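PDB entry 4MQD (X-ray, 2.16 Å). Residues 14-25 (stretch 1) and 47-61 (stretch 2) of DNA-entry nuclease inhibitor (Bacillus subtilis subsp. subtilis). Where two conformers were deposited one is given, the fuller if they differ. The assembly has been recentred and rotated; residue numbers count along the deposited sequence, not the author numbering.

Stretch 1, residues 14-25: SISYHQFTVFQK
Stretch 2, residues 47-61: DGAISFEAQRNTKAF

Strand 19-24 and strand 49-53 lie side by side and antiparallel, their N-to-C directions 163° apart and their axes 4.5 Å apart at closest approach. Extended backbones (phi/psi -144/157 at Phe20, -105/141 at Phe52) alternate narrow and wide pairs. Phe20 and Phe52 form a hydrogen-bonded pair, with Phe20 N to Phe52 O at 3.2 Å and Phe52 N to Phe20 O at 2.8 Å; Val22 and Ile50 form the next, with Val22 N to Ile50 O at 2.7 Å and Ile50 N to Val22 O at 2.9 Å. Between them Thr21 faces Ser51, CA to CA 4.0 Å. Beyond the strand, Ala54 N reaches His18 O at 3.0 Å. There Tyr17 (53/37) and His18 (50/42) adopt left-handed conformations, and the register shifts by one before a second ladder, in which Ser14 pairs with Lys59 and Ile15 N donates to Thr58 O at 2.9 Å.

Alternation sends Phe20, Val22, Ile50 and Phe52 to one face, where apolar groups suit a buried setting. Phe20 (chi1 p, chi2 89°) lays its ring face over Phe52 CB, which sits 3.7 Å from Phe20 CZ. Phe52 (m, chi2 -76°) meets Val22 (t) at its ring edge, CE2 of Phe52 to CG2 of Val22 being 3.9 Å. On the other face, Thr21 OG1 and Ser51 OG, both chi1 m, share a 2.7 Å hydrogen bond; small hydroxyl side chains satisfy each other at this close pair.

Asn57 (m, chi2 -32°) suits the loop because its amide oxygen can accept a backbone proton: OD1 of Asn57 lies 2.7 Å from His18 N. Ile15 (m, m) points toward stretch 2, its CG2 3.8 Å from Ala54 CB and its CG1 3.9 Å from Ala60 CB. At the opposite end, Gln24 (m, m) donates NE2 to Gly48 O at 2.8 Å.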

# COMPACT_ATOMS: atom_id res chain seq x y z
N SER A 14 -9.78 7.72 -20.15
CA SER A 14 -8.73 7.83 -21.15
C SER A 14 -7.85 9.04 -20.85
O SER A 14 -8.32 10.18 -20.91
CB SER A 14 -9.33 7.96 -22.56
OG SER A 14 -9.99 6.76 -22.93
N ILE A 15 -6.59 8.78 -20.51
CA ILE A 15 -5.64 9.85 -20.20
C ILE A 15 -5.03 10.40 -21.49
O ILE A 15 -4.55 9.64 -22.33
CB ILE A 15 -4.50 9.36 -19.29
CG1 ILE A 15 -5.05 8.74 -18.00
CG2 ILE A 15 -3.52 10.49 -18.99
CD1 ILE A 15 -6.00 9.63 -17.23
N SER A 16 -5.04 11.72 -21.62
CA SER A 16 -4.35 12.40 -22.71
C SER A 16 -3.38 13.42 -22.13
O SER A 16 -3.62 13.97 -21.05
CB SER A 16 -5.34 13.08 -23.65
OG SER A 16 -6.05 12.13 -24.41
N TYR A 17 -2.28 13.65 -22.84
CA TYR A 17 -1.28 14.63 -22.45
C TYR A 17 -0.76 14.43 -21.02
O TYR A 17 -0.49 15.40 -20.30
CB TYR A 17 -1.82 16.05 -22.65
CG TYR A 17 -2.33 16.29 -24.06
CD1 TYR A 17 -1.44 16.55 -25.10
CD2 TYR A 17 -3.69 16.24 -24.35
CE1 TYR A 17 -1.90 16.76 -26.39
CE2 TYR A 17 -4.15 16.45 -25.64
CZ TYR A 17 -3.25 16.71 -26.65
OH TYR A 17 -3.71 16.92 -27.93
N HIS A 18 -0.63 13.16 -20.62
CA HIS A 18 -0.03 12.78 -19.35
C HIS A 18 -0.58 13.52 -18.13
O HIS A 18 0.18 13.91 -17.24
CB HIS A 18 1.49 12.96 -19.42
CG HIS A 18 2.13 12.21 -20.55
ND1 HIS A 18 2.27 12.73 -21.81
CD2 HIS A 18 2.65 10.96 -20.60
CE1 HIS A 18 2.86 11.85 -22.59
NE2 HIS A 18 3.10 10.76 -21.88
N GLN A 19 -1.90 13.71 -18.09
CA GLN A 19 -2.52 14.41 -16.98
C GLN A 19 -4.02 14.12 -16.83
O GLN A 19 -4.69 13.71 -17.78
CB GLN A 19 -2.31 15.93 -17.12
CG GLN A 19 -3.24 16.61 -18.12
CD GLN A 19 -2.79 18.02 -18.46
OE1 GLN A 19 -3.26 19.00 -17.87
NE2 GLN A 19 -1.86 18.13 -19.41
N PHE A 20 -4.51 14.33 -15.62
CA PHE A 20 -5.94 14.44 -15.35
C PHE A 20 -6.11 15.47 -14.24
O PHE A 20 -5.18 15.73 -13.48
CB PHE A 20 -6.54 13.08 -14.95
CG PHE A 20 -5.93 12.48 -13.71
CD1 PHE A 20 -6.44 12.77 -12.46
CD2 PHE A 20 -4.85 11.61 -13.81
CE1 PHE A 20 -5.88 12.21 -11.32
CE2 PHE A 20 -4.29 11.05 -12.68
CZ PHE A 20 -4.80 11.35 -11.43
N THR A 21 -7.30 16.06 -14.16
CA THR A 21 -7.51 17.23 -13.32
C THR A 21 -8.73 17.08 -12.42
O THR A 21 -9.81 16.70 -12.87
CB THR A 21 -7.67 18.50 -14.18
OG1 THR A 21 -6.50 18.65 -15.00
CG2 THR A 21 -7.85 19.74 -13.32
N VAL A 22 -8.53 17.39 -11.14
CA VAL A 22 -9.60 17.43 -10.15
C VAL A 22 -10.02 18.88 -9.99
O VAL A 22 -9.18 19.74 -9.70
CB VAL A 22 -9.12 16.88 -8.79
CG1 VAL A 22 -10.26 16.87 -7.78
CG2 VAL A 22 -8.52 15.49 -8.95
N PHE A 23 -11.30 19.17 -10.17
CA PHE A 23 -11.79 20.55 -10.13
C PHE A 23 -13.21 20.69 -9.58
O PHE A 23 -13.92 19.70 -9.39
CB PHE A 23 -11.68 21.20 -11.52
CG PHE A 23 -12.41 20.46 -12.60
CD1 PHE A 23 -11.85 19.32 -13.18
CD2 PHE A 23 -13.63 20.91 -13.08
CE1 PHE A 23 -12.51 18.64 -14.19
CE2 PHE A 23 -14.29 20.24 -14.10
CZ PHE A 23 -13.73 19.11 -14.65
N GLN A 24 -13.60 21.93 -9.33
CA GLN A 24 -14.88 22.24 -8.70
C GLN A 24 -16.05 21.91 -9.62
O GLN A 24 -15.90 21.91 -10.85
CB GLN A 24 -14.95 23.72 -8.29
CG GLN A 24 -13.80 24.21 -7.42
CD GLN A 24 -13.59 23.38 -6.16
OE1 GLN A 24 -14.55 23.01 -5.48
NE2 GLN A 24 -12.34 23.08 -5.84
N LYS A 25 -17.21 21.64 -9.03
CA LYS A 25 -18.41 21.24 -9.76
C LYS A 25 -18.74 22.17 -10.93
O LYS A 25 -19.07 21.71 -12.02
CB LYS A 25 -19.62 21.18 -8.82
CG LYS A 25 -20.86 20.52 -9.42
CD LYS A 25 -22.16 21.14 -8.93
CE LYS A 25 -22.49 20.73 -7.50
NZ LYS A 25 -22.91 19.30 -7.40
N ASP A 47 -6.28 28.10 -8.92
CA ASP A 47 -7.63 28.44 -8.46
C ASP A 47 -8.16 27.39 -7.49
O ASP A 47 -7.64 27.23 -6.39
CB ASP A 47 -8.59 28.61 -9.64
CG ASP A 47 -9.97 29.07 -9.21
OD1 ASP A 47 -10.18 29.30 -8.00
OD2 ASP A 47 -10.86 29.21 -10.08
N GLY A 48 -9.19 26.67 -7.92
CA GLY A 48 -9.72 25.57 -7.15
C GLY A 48 -9.59 24.25 -7.89
O GLY A 48 -10.50 23.43 -7.86
N ALA A 49 -8.45 24.06 -8.56
CA ALA A 49 -8.23 22.86 -9.36
C ALA A 49 -6.80 22.34 -9.20
O ALA A 49 -5.86 23.12 -9.06
CB ALA A 49 -8.52 23.14 -10.83
N ILE A 50 -6.66 21.02 -9.20
CA ILE A 50 -5.36 20.36 -9.15
C ILE A 50 -5.26 19.37 -10.30
O ILE A 50 -6.12 18.49 -10.44
CB ILE A 50 -5.15 19.59 -7.83
CG1 ILE A 50 -5.32 20.52 -6.62
CG2 ILE A 50 -3.77 18.93 -7.81
CD1 ILE A 50 -5.52 19.79 -5.31
N SER A 51 -4.23 19.51 -11.13
CA SER A 51 -3.93 18.52 -12.16
C SER A 51 -2.82 17.62 -11.67
O SER A 51 -1.81 18.10 -11.15
CB SER A 51 -3.52 19.19 -13.47
OG SER A 51 -4.52 20.08 -13.92
N PHE A 52 -3.02 16.32 -11.81
CA PHE A 52 -2.01 15.34 -11.43
C PHE A 52 -1.34 14.78 -12.67
O PHE A 52 -2.00 14.55 -13.69
CB PHE A 52 -2.65 14.22 -10.61
CG PHE A 52 -3.11 14.65 -9.24
CD1 PHE A 52 -2.19 14.86 -8.22
CD2 PHE A 52 -4.45 14.86 -8.98
CE1 PHE A 52 -2.60 15.26 -6.96
CE2 PHE A 52 -4.87 15.27 -7.72
CZ PHE A 52 -3.94 15.47 -6.71
N GLU A 53 -0.03 14.57 -12.58
CA GLU A 53 0.72 13.98 -13.67
C GLU A 53 0.44 12.49 -13.76
O GLU A 53 0.38 11.80 -12.74
CB GLU A 53 2.22 14.19 -13.45
CG GLU A 53 3.09 13.78 -14.63
CD GLU A 53 4.50 13.39 -14.23
OE1 GLU A 53 4.74 13.12 -13.03
OE2 GLU A 53 5.37 13.34 -15.12
N ALA A 54 0.25 12.00 -14.98
CA ALA A 54 0.07 10.58 -15.24
C ALA A 54 1.29 10.07 -16.00
O ALA A 54 1.93 10.82 -16.73
CB ALA A 54 -1.19 10.34 -16.05
N GLN A 55 1.60 8.79 -15.81
CA GLN A 55 2.80 8.20 -16.41
C GLN A 55 2.70 8.07 -17.93
O GLN A 55 3.69 8.26 -18.64
CB GLN A 55 3.07 6.82 -15.81
CG GLN A 55 3.53 6.87 -14.36
CD GLN A 55 4.02 5.53 -13.87
OE1 GLN A 55 3.55 4.48 -14.32
NE2 GLN A 55 4.97 5.55 -12.94
N ARG A 56 1.51 7.75 -18.43
CA ARG A 56 1.31 7.57 -19.86
C ARG A 56 -0.15 7.80 -20.27
O ARG A 56 -1.05 7.85 -19.43
CB ARG A 56 1.76 6.17 -20.29
CG ARG A 56 1.11 5.04 -19.52
CD ARG A 56 1.75 3.69 -19.83
NE ARG A 56 3.16 3.66 -19.44
CZ ARG A 56 3.60 3.51 -18.19
NH1 ARG A 56 2.76 3.38 -17.16
NH2 ARG A 56 4.91 3.49 -17.96
N ASN A 57 -0.35 7.95 -21.58
CA ASN A 57 -1.67 8.12 -22.15
C ASN A 57 -2.27 6.76 -22.46
O ASN A 57 -1.82 6.06 -23.36
CB ASN A 57 -1.60 8.97 -23.42
CG ASN A 57 -1.05 10.36 -23.15
OD1 ASN A 57 -1.24 10.92 -22.07
ND2 ASN A 57 -0.35 10.91 -24.13
N THR A 58 -3.29 6.39 -21.68
CA THR A 58 -3.87 5.06 -21.75
C THR A 58 -5.23 5.06 -21.06
O THR A 58 -5.61 6.05 -20.43
CB THR A 58 -2.95 4.02 -21.08
OG1 THR A 58 -3.49 2.70 -21.25
CG2 THR A 58 -2.78 4.31 -19.59
N LYS A 59 -5.97 3.96 -21.20
CA LYS A 59 -7.21 3.78 -20.44
C LYS A 59 -6.86 3.41 -19.01
O LYS A 59 -6.50 2.26 -18.72
CB LYS A 59 -8.10 2.71 -21.09
CG LYS A 59 -9.02 3.27 -22.17
CD LYS A 59 -9.64 2.17 -23.01
CE LYS A 59 -8.70 1.69 -24.10
NZ LYS A 59 -9.37 0.76 -25.06
N ALA A 60 -6.95 4.39 -18.11
CA ALA A 60 -6.59 4.21 -16.71
C ALA A 60 -7.84 4.12 -15.85
O ALA A 60 -8.94 4.44 -16.30
CB ALA A 60 -5.72 5.36 -16.25
N PHE A 61 -7.66 3.67 -14.61
CA PHE A 61 -8.75 3.62 -13.63
C PHE A 61 -8.51 4.65 -12.53
O PHE A 61 -7.40 4.76 -12.01
CB PHE A 61 -8.88 2.22 -13.03
CG PHE A 61 -9.50 1.22 -13.96
CD1 PHE A 61 -10.88 1.15 -14.10
CD2 PHE A 61 -8.71 0.35 -14.71
CE1 PHE A 61 -11.46 0.23 -14.96
CE2 PHE A 61 -9.28 -0.57 -15.57
CZ PHE A 61 -10.66 -0.63 -15.69